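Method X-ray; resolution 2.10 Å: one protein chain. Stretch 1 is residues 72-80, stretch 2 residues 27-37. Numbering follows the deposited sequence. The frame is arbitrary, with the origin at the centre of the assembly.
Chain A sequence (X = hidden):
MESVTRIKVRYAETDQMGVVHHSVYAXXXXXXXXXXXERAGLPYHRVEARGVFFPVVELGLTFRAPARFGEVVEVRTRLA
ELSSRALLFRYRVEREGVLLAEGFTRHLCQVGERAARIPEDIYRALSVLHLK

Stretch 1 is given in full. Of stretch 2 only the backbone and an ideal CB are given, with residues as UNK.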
ATOM      1  N   VAL A  72     -13.736  -2.169 -13.308  1.00 19.76           N
ATOM      2  CA  VAL A  72     -12.486  -2.107 -14.050  1.00 18.91           C
ATOM      3  C   VAL A  72     -12.398  -0.668 -14.539  1.00 18.49           C
ATOM      4  O   VAL A  72     -13.387  -0.115 -15.017  1.00 18.61           O
ATOM      5  CB  VAL A  72     -12.496  -3.067 -15.258  1.00 20.36           C
ATOM      6  CG1 VAL A  72     -11.273  -2.830 -16.117  1.00 20.62           C
ATOM      7  CG2 VAL A  72     -12.517  -4.523 -14.770  1.00 16.68           C
ATOM      8  N   VAL A  73     -11.237  -0.040 -14.392  1.00 17.58           N
ATOM      9  CA  VAL A  73     -11.089   1.343 -14.831  1.00 17.10           C
ATOM     10  C   VAL A  73     -10.121   1.456 -15.985  1.00 19.17           C
ATOM     11  O   VAL A  73      -9.215   0.635 -16.144  1.00 20.01           O
ATOM     12  CB  VAL A  73     -10.565   2.274 -13.706  1.00 15.17           C
ATOM     13  CG1 VAL A  73     -11.570   2.370 -12.592  1.00 14.25           C
ATOM     14  CG2 VAL A  73      -9.218   1.765 -13.201  1.00 15.58           C
ATOM     15  N   GLU A  74     -10.327   2.488 -16.792  1.00 21.42           N
ATOM     16  CA  GLU A  74      -9.471   2.750 -17.935  1.00 22.99           C
ATOM     17  C   GLU A  74      -8.723   4.042 -17.689  1.00 22.00           C
ATOM     18  O   GLU A  74      -9.318   5.061 -17.323  1.00 21.09           O
ATOM     19  CB  GLU A  74     -10.302   2.856 -19.216  1.00 25.74           C
ATOM     20  CG  GLU A  74     -10.838   1.521 -19.698  1.00 31.17           C
ATOM     21  CD  GLU A  74     -11.545   1.619 -21.037  1.00 35.58           C
ATOM     22  OE1 GLU A  74     -11.829   0.558 -21.632  1.00 37.71           O
ATOM     23  OE2 GLU A  74     -11.823   2.752 -21.492  1.00 38.52           O
ATOM     24  N   VAL A  75      -7.410   3.984 -17.868  1.00 20.76           N
ATOM     25  CA  VAL A  75      -6.569   5.146 -17.670  1.00 20.47           C
ATOM     26  C   VAL A  75      -5.950   5.543 -18.991  1.00 21.78           C
ATOM     27  O   VAL A  75      -5.177   4.789 -19.584  1.00 20.46           O
ATOM     28  CB  VAL A  75      -5.453   4.873 -16.663  1.00 20.74           C
ATOM     29  CG1 VAL A  75      -4.670   6.154 -16.412  1.00 15.69           C
ATOM     30  CG2 VAL A  75      -6.052   4.339 -15.364  1.00 19.67           C
ATOM     31  N   ARG A  76      -6.316   6.730 -19.450  1.00 22.01           N
ATOM     32  CA  ARG A  76      -5.818   7.258 -20.706  1.00 23.23           C
ATOM     33  C   ARG A  76      -4.648   8.176 -20.409  1.00 21.52           C
ATOM     34  O   ARG A  76      -4.772   9.115 -19.625  1.00 21.15           O
ATOM     35  CB  ARG A  76      -6.938   8.027 -21.411  1.00 24.90           C
ATOM     36  CG  ARG A  76      -8.149   7.150 -21.722  1.00 32.72           C
ATOM     37  CD  ARG A  76      -9.404   7.970 -22.012  1.00 36.99           C
ATOM     38  NE  ARG A  76      -9.232   8.874 -23.146  1.00 42.99           N
ATOM     39  CZ  ARG A  76     -10.207   9.633 -23.648  1.00 45.98           C
ATOM     40  NH1 ARG A  76      -9.969  10.430 -24.683  1.00 46.09           N
ATOM     41  NH2 ARG A  76     -11.422   9.592 -23.115  1.00 45.81           N
ATOM     42  N   THR A  77      -3.503   7.911 -21.023  1.00 20.50           N
ATOM     43  CA  THR A  77      -2.353   8.760 -20.774  1.00 19.86           C
ATOM     44  C   THR A  77      -1.646   9.232 -22.028  1.00 21.03           C
ATOM     45  O   THR A  77      -1.559   8.525 -23.034  1.00 20.98           O
ATOM     46  CB  THR A  77      -1.314   8.070 -19.837  1.00 19.58           C
ATOM     47  OG1 THR A  77       0.006   8.251 -20.357  1.00 19.74           O
ATOM     48  CG2 THR A  77      -1.603   6.608 -19.682  1.00 15.39           C
ATOM     49  N   ARG A  78      -1.161  10.459 -21.965  1.00 20.46           N
ATOM     50  CA  ARG A  78      -0.433  11.008 -23.084  1.00 24.25           C
ATOM     51  C   ARG A  78       0.683  11.869 -22.545  1.00 22.67           C
ATOM     52  O   ARG A  78       0.642  12.312 -21.394  1.00 22.48           O
ATOM     53  CB  ARG A  78      -1.365  11.829 -23.981  1.00 27.74           C
ATOM     54  CG  ARG A  78      -1.764  13.178 -23.426  1.00 31.17           C
ATOM     55  CD  ARG A  78      -2.549  13.953 -24.476  1.00 37.13           C
ATOM     56  NE  ARG A  78      -2.440  15.394 -24.271  1.00 40.17           N
ATOM     57  CZ  ARG A  78      -3.005  16.047 -23.265  1.00 41.12           C
ATOM     58  NH1 ARG A  78      -3.731  15.390 -22.369  1.00 42.80           N
ATOM     59  NH2 ARG A  78      -2.829  17.355 -23.149  1.00 41.97           N
ATOM     60  N   LEU A  79       1.697  12.078 -23.367  1.00 24.30           N
ATOM     61  CA  LEU A  79       2.822  12.908 -22.986  1.00 24.64           C
ATOM     62  C   LEU A  79       2.414  14.314 -23.397  1.00 24.96           C
ATOM     63  O   LEU A  79       2.453  14.659 -24.581  1.00 24.32           O
ATOM     64  CB  LEU A  79       4.078  12.465 -23.738  1.00 24.56           C
ATOM     65  CG  LEU A  79       5.382  13.218 -23.475  1.00 26.06           C
ATOM     66  CD1 LEU A  79       5.720  13.163 -21.995  1.00 26.59           C
ATOM     67  CD2 LEU A  79       6.503  12.595 -24.308  1.00 27.37           C
ATOM     68  N   ALA A  80       2.008  15.117 -22.417  1.00 24.55           N
ATOM     69  CA  ALA A  80       1.568  16.484 -22.679  1.00 25.44           C
ATOM     70  C   ALA A  80       2.716  17.473 -22.875  1.00 25.18           C
ATOM     71  O   ALA A  80       2.600  18.427 -23.642  1.00 23.66           O
ATOM     72  CB  ALA A  80       0.649  16.958 -21.554  1.00 22.04           C
ATOM     73  N   UNK A  27      -0.944   5.334  -7.934  1.00 11.22           N
ATOM     74  CA  UNK A  27      -0.408   4.040  -8.332  1.00 11.09           C
ATOM     75  C   UNK A  27      -1.008   3.653  -9.691  1.00 11.73           C
ATOM     76  O   UNK A  27      -0.308   3.126 -10.561  1.00 12.73           O
ATOM     77  CB  UNK A  27      -0.707   2.975  -7.275  1.00 11.09           C
ATOM     78  N   UNK A  28      -2.301   3.920  -9.867  1.00 10.70           N
ATOM     79  CA  UNK A  28      -2.979   3.634 -11.133  1.00 12.38           C
ATOM     80  C   UNK A  28      -2.329   4.482 -12.225  1.00 11.82           C
ATOM     81  O   UNK A  28      -2.113   4.010 -13.338  1.00 14.59           O
ATOM     82  CB  UNK A  28      -4.480   3.916 -11.038  1.00 12.38           C
ATOM     83  N   UNK A  29      -2.015   5.737 -11.906  1.00 12.63           N
ATOM     84  CA  UNK A  29      -1.362   6.620 -12.872  1.00 12.14           C
ATOM     85  C   UNK A  29       0.010   6.065 -13.256  1.00 14.09           C
ATOM     86  O   UNK A  29       0.413   6.120 -14.418  1.00 11.87           O
ATOM     87  CB  UNK A  29      -1.224   8.033 -12.302  1.00 12.14           C
ATOM     88  N   UNK A  30       0.732   5.552 -12.264  1.00 14.33           N
ATOM     89  CA  UNK A  30       2.054   4.992 -12.496  1.00 14.24           C
ATOM     90  C   UNK A  30       1.959   3.764 -13.401  1.00 12.52           C
ATOM     91  O   UNK A  30       2.746   3.606 -14.326  1.00 11.99           O
ATOM     92  CB  UNK A  30       2.723   4.630 -11.169  1.00 14.24           C
ATOM     93  N   UNK A  31       0.989   2.899 -13.131  1.00 11.97           N
ATOM     94  CA  UNK A  31       0.811   1.701 -13.942  1.00 12.90           C
ATOM     95  C   UNK A  31       0.557   2.095 -15.399  1.00 13.63           C
ATOM     96  O   UNK A  31       1.139   1.506 -16.313  1.00 11.99           O
ATOM     97  CB  UNK A  31      -0.341   0.850 -13.404  1.00 12.90           C
ATOM     98  N   UNK A  32      -0.297   3.100 -15.603  1.00 14.04           N
ATOM     99  CA  UNK A  32      -0.632   3.582 -16.942  1.00 14.99           C
ATOM    100  C   UNK A  32       0.590   4.208 -17.598  1.00 16.06           C
ATOM    101  O   UNK A  32       0.858   3.977 -18.777  1.00 15.19           O
ATOM    102  CB  UNK A  32      -1.780   4.592 -16.883  1.00 14.99           C
ATOM    103  N   UNK A  33       1.324   5.011 -16.831  1.00 13.95           N
ATOM    104  CA  UNK A  33       2.533   5.649 -17.343  1.00 13.83           C
ATOM    105  C   UNK A  33       3.529   4.566 -17.798  1.00 15.23           C
ATOM    106  O   UNK A  33       4.105   4.638 -18.891  1.00 13.97           O
ATOM    107  CB  UNK A  33       3.159   6.553 -16.279  1.00 13.83           C
ATOM    108  N   UNK A  34       3.714   3.555 -16.953  1.00 14.40           N
ATOM    109  CA  UNK A  34       4.624   2.454 -17.240  1.00 15.57           C
ATOM    110  C   UNK A  34       4.205   1.684 -18.506  1.00 17.35           C
ATOM    111  O   UNK A  34       5.042   1.290 -19.325  1.00 15.55           O
ATOM    112  CB  UNK A  34       4.684   1.504 -16.042  1.00 15.57           C
ATOM    113  N   UNK A  35       2.905   1.466 -18.648  1.00 16.47           N
ATOM    114  CA  UNK A  35       2.358   0.760 -19.799  1.00 19.16           C
ATOM    115  C   UNK A  35       2.603   1.608 -21.060  1.00 18.56           C
ATOM    116  O   UNK A  35       2.987   1.090 -22.110  1.00 19.68           O
ATOM    117  CB  UNK A  35       0.867   0.474 -19.607  1.00 19.16           C
ATOM    118  N   UNK A  36       2.394   2.914 -20.934  1.00 17.98           N
ATOM    119  CA  UNK A  36       2.598   3.858 -22.035  1.00 19.82           C
ATOM    120  C   UNK A  36       4.045   3.761 -22.526  1.00 20.13           C
ATOM    121  O   UNK A  36       4.300   3.563 -23.721  1.00 17.92           O
ATOM    122  CB  UNK A  36       2.271   5.287 -21.597  1.00 19.82           C
ATOM    123  N   UNK A  37       4.984   3.884 -21.592  1.00 17.05           N
ATOM    124  CA  UNK A  37       6.401   3.803 -21.911  1.00 17.82           C
ATOM    125  C   UNK A  37       6.772   2.464 -22.539  1.00 20.37           C
ATOM    126  O   UNK A  37       7.568   2.414 -23.478  1.00 21.46           O
ATOM    127  CB  UNK A  37       7.235   4.034 -20.649  1.00 17.82           C
TER

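Stretch 2 is helical throughout, with phi near -60° and psi near -45°, and it crosses the strand of stretch 1 at 57°, the axes approaching to 8.4 Å. The strand turns Val73, Val75 and Thr77 toward the helix, so what it offers is mostly apolar, with the hydroxyl and carbonyl of Thr77 as polar exceptions. No hydrogen bond links the two stretches.

Position 27 has nothing of stretch 1 within 5.5 Å of its ideal CB, and many residues would serve. It is Val27, which makes no contact here.

At position 28 the CB points toward the strand, 4.6 Å from CG2 of Val75, and Val73 lies farther along. There is room for a long apolar or aromatic side chain. The residue is Tyr28, with chi1 in m; its CE1 reaches CG2 of Val73 at 4.4 Å, while its OH is hydrogen-bonded elsewhere in the structure.

Position 29 points its CB away, so only a side chain long enough to bend back could touch the strand; leucine, isoleucine or methionine could do so, and a polar residue is not excluded. Leu29, in the m, t rotamer, brings CD2 to 4.3 Å from CG1 of Val75.

Positions 30 and 31 are not constrained by stretch 1: the first is out of reach and the second points sideways. They are Glu30, whose carboxylate is hydrogen-bonded elsewhere in the structure, and Ala31, whose CB stays 7.0 Å from the nearest side-chain atom there, CG2 of Val75.

Position 32 is the tightest. The CA of position 32 is 6.2 Å from the CA of Val75, and its ideal CB already lies 3.3 Å from CG1 of Val75 and 3.5 Å from CG2 of Thr77. Little more than a methyl suits such a place, with glycine or perhaps serine as alternatives. Ala32 supplies just that methyl, packing against both side chains.

Position 33 points sideways, its ideal CB 5.4 Å from OG1 of Thr77, so a long side chain could turn either to the strand or elsewhere. Arg33 leads away, and NH1 and NH2 are hydrogen-bonded elsewhere in the structure. Position 34 is out of reach and tolerant; it holds Val34.

Position 35 points toward the strand, but no atom of stretch 1 lies within 5.5 Å of its CB, leaving space for polar or apolar groups. Asp35 makes no contact across this gap.

Position 36 again points toward the strand, its ideal CB 3.9 Å from OG1 of Thr77, with backbone running on to Leu79. A long apolar or flat aromatic side chain could cover this surface. Phe36 does so with chi1 in t: CD2 lies 3.4 Å from O of Thr77, CE2 3.8 Å from CA of Arg78, and CZ 4.2 Å from CB of Leu79. The ring offers OG1 of Thr77 no hydrogen bond, and that atom is buried without a partner.

Position 37 is out of reach; Leu37 makes no contact.

Stretch 2 27-37: VYLEAARVDFL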
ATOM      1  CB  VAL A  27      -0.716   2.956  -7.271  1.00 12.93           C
ATOM      2  CG1 VAL A  27      -0.352   1.579  -7.797  1.00 10.18           C
ATOM      3  CG2 VAL A  27       0.090   3.242  -5.996  1.00 12.27           C
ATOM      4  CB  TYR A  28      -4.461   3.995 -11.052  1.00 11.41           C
ATOM      5  CG  TYR A  28      -5.321   3.093 -10.197  1.00  9.62           C
ATOM      6  CD1 TYR A  28      -6.669   3.401  -9.986  1.00 11.23           C
ATOM      7  CD2 TYR A  28      -4.816   1.929  -9.615  1.00  9.16           C
ATOM      8  CE1 TYR A  28      -7.488   2.585  -9.225  1.00 10.43           C
ATOM      9  CE2 TYR A  28      -5.638   1.097  -8.846  1.00  9.19           C
ATOM     10  CZ  TYR A  28      -6.979   1.436  -8.660  1.00 10.05           C
ATOM     11  OH  TYR A  28      -7.844   0.623  -7.943  1.00  7.23           O
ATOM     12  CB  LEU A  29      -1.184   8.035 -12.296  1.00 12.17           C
ATOM     13  CG  LEU A  29      -2.460   8.825 -11.963  1.00 14.62           C
ATOM     14  CD1 LEU A  29      -2.117  10.287 -11.733  1.00 12.15           C
ATOM     15  CD2 LEU A  29      -3.458   8.707 -13.111  1.00 13.01           C
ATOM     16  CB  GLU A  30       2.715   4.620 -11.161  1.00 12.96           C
ATOM     17  CG  GLU A  30       4.083   3.927 -11.292  1.00 12.49           C
ATOM     18  CD  GLU A  30       4.704   3.593  -9.932  1.00 11.29           C
ATOM     19  OE1 GLU A  30       5.658   4.285  -9.510  1.00 10.04           O
ATOM     20  OE2 GLU A  30       4.221   2.643  -9.279  1.00 10.73           O
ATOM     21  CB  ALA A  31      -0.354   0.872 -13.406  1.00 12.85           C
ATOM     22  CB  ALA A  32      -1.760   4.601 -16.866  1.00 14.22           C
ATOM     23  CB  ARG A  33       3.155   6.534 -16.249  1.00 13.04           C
ATOM     24  CG  ARG A  33       4.479   7.179 -16.643  1.00 13.36           C
ATOM     25  CD  ARG A  33       4.974   8.240 -15.644  1.00 14.38           C
ATOM     26  NE  ARG A  33       5.265   7.754 -14.288  1.00 16.80           N
ATOM     27  CZ  ARG A  33       4.411   7.801 -13.265  1.00 18.85           C
ATOM     28  NH1 ARG A  33       3.194   8.306 -13.429  1.00 17.77           N
ATOM     29  NH2 ARG A  33       4.781   7.381 -12.060  1.00 17.28           N
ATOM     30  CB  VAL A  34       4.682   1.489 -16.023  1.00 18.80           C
ATOM     31  CG1 VAL A  34       5.195   0.130 -16.449  1.00 17.11           C
ATOM     32  CG2 VAL A  34       5.574   2.092 -14.933  1.00 16.06           C
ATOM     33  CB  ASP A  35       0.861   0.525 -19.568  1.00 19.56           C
ATOM     34  CG  ASP A  35       0.213  -0.313 -20.658  1.00 22.32           C
ATOM     35  OD1 ASP A  35       0.837  -1.282 -21.133  1.00 23.85           O
ATOM     36  OD2 ASP A  35      -0.937  -0.009 -21.023  1.00 24.29           O
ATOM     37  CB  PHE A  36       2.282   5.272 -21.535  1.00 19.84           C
ATOM     38  CG  PHE A  36       2.521   6.368 -22.544  1.00 18.97           C
ATOM     39  CD1 PHE A  36       3.798   6.866 -22.766  1.00 18.38           C
ATOM     40  CD2 PHE A  36       1.451   6.938 -23.232  1.00 21.66           C
ATOM     41  CE1 PHE A  36       4.008   7.920 -23.655  1.00 20.56           C
ATOM     42  CE2 PHE A  36       1.647   7.996 -24.127  1.00 20.44           C
ATOM     43  CZ  PHE A  36       2.924   8.489 -24.339  1.00 20.35           C
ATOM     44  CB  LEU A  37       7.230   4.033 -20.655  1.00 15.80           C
ATOM     45  CG  LEU A  37       7.328   5.489 -20.203  1.00 15.88           C
ATOM     46  CD1 LEU A  37       7.973   5.556 -18.833  1.00 16.40           C
ATOM     47  CD2 LEU A  37       8.151   6.287 -21.214  1.00 17.23           C
TER
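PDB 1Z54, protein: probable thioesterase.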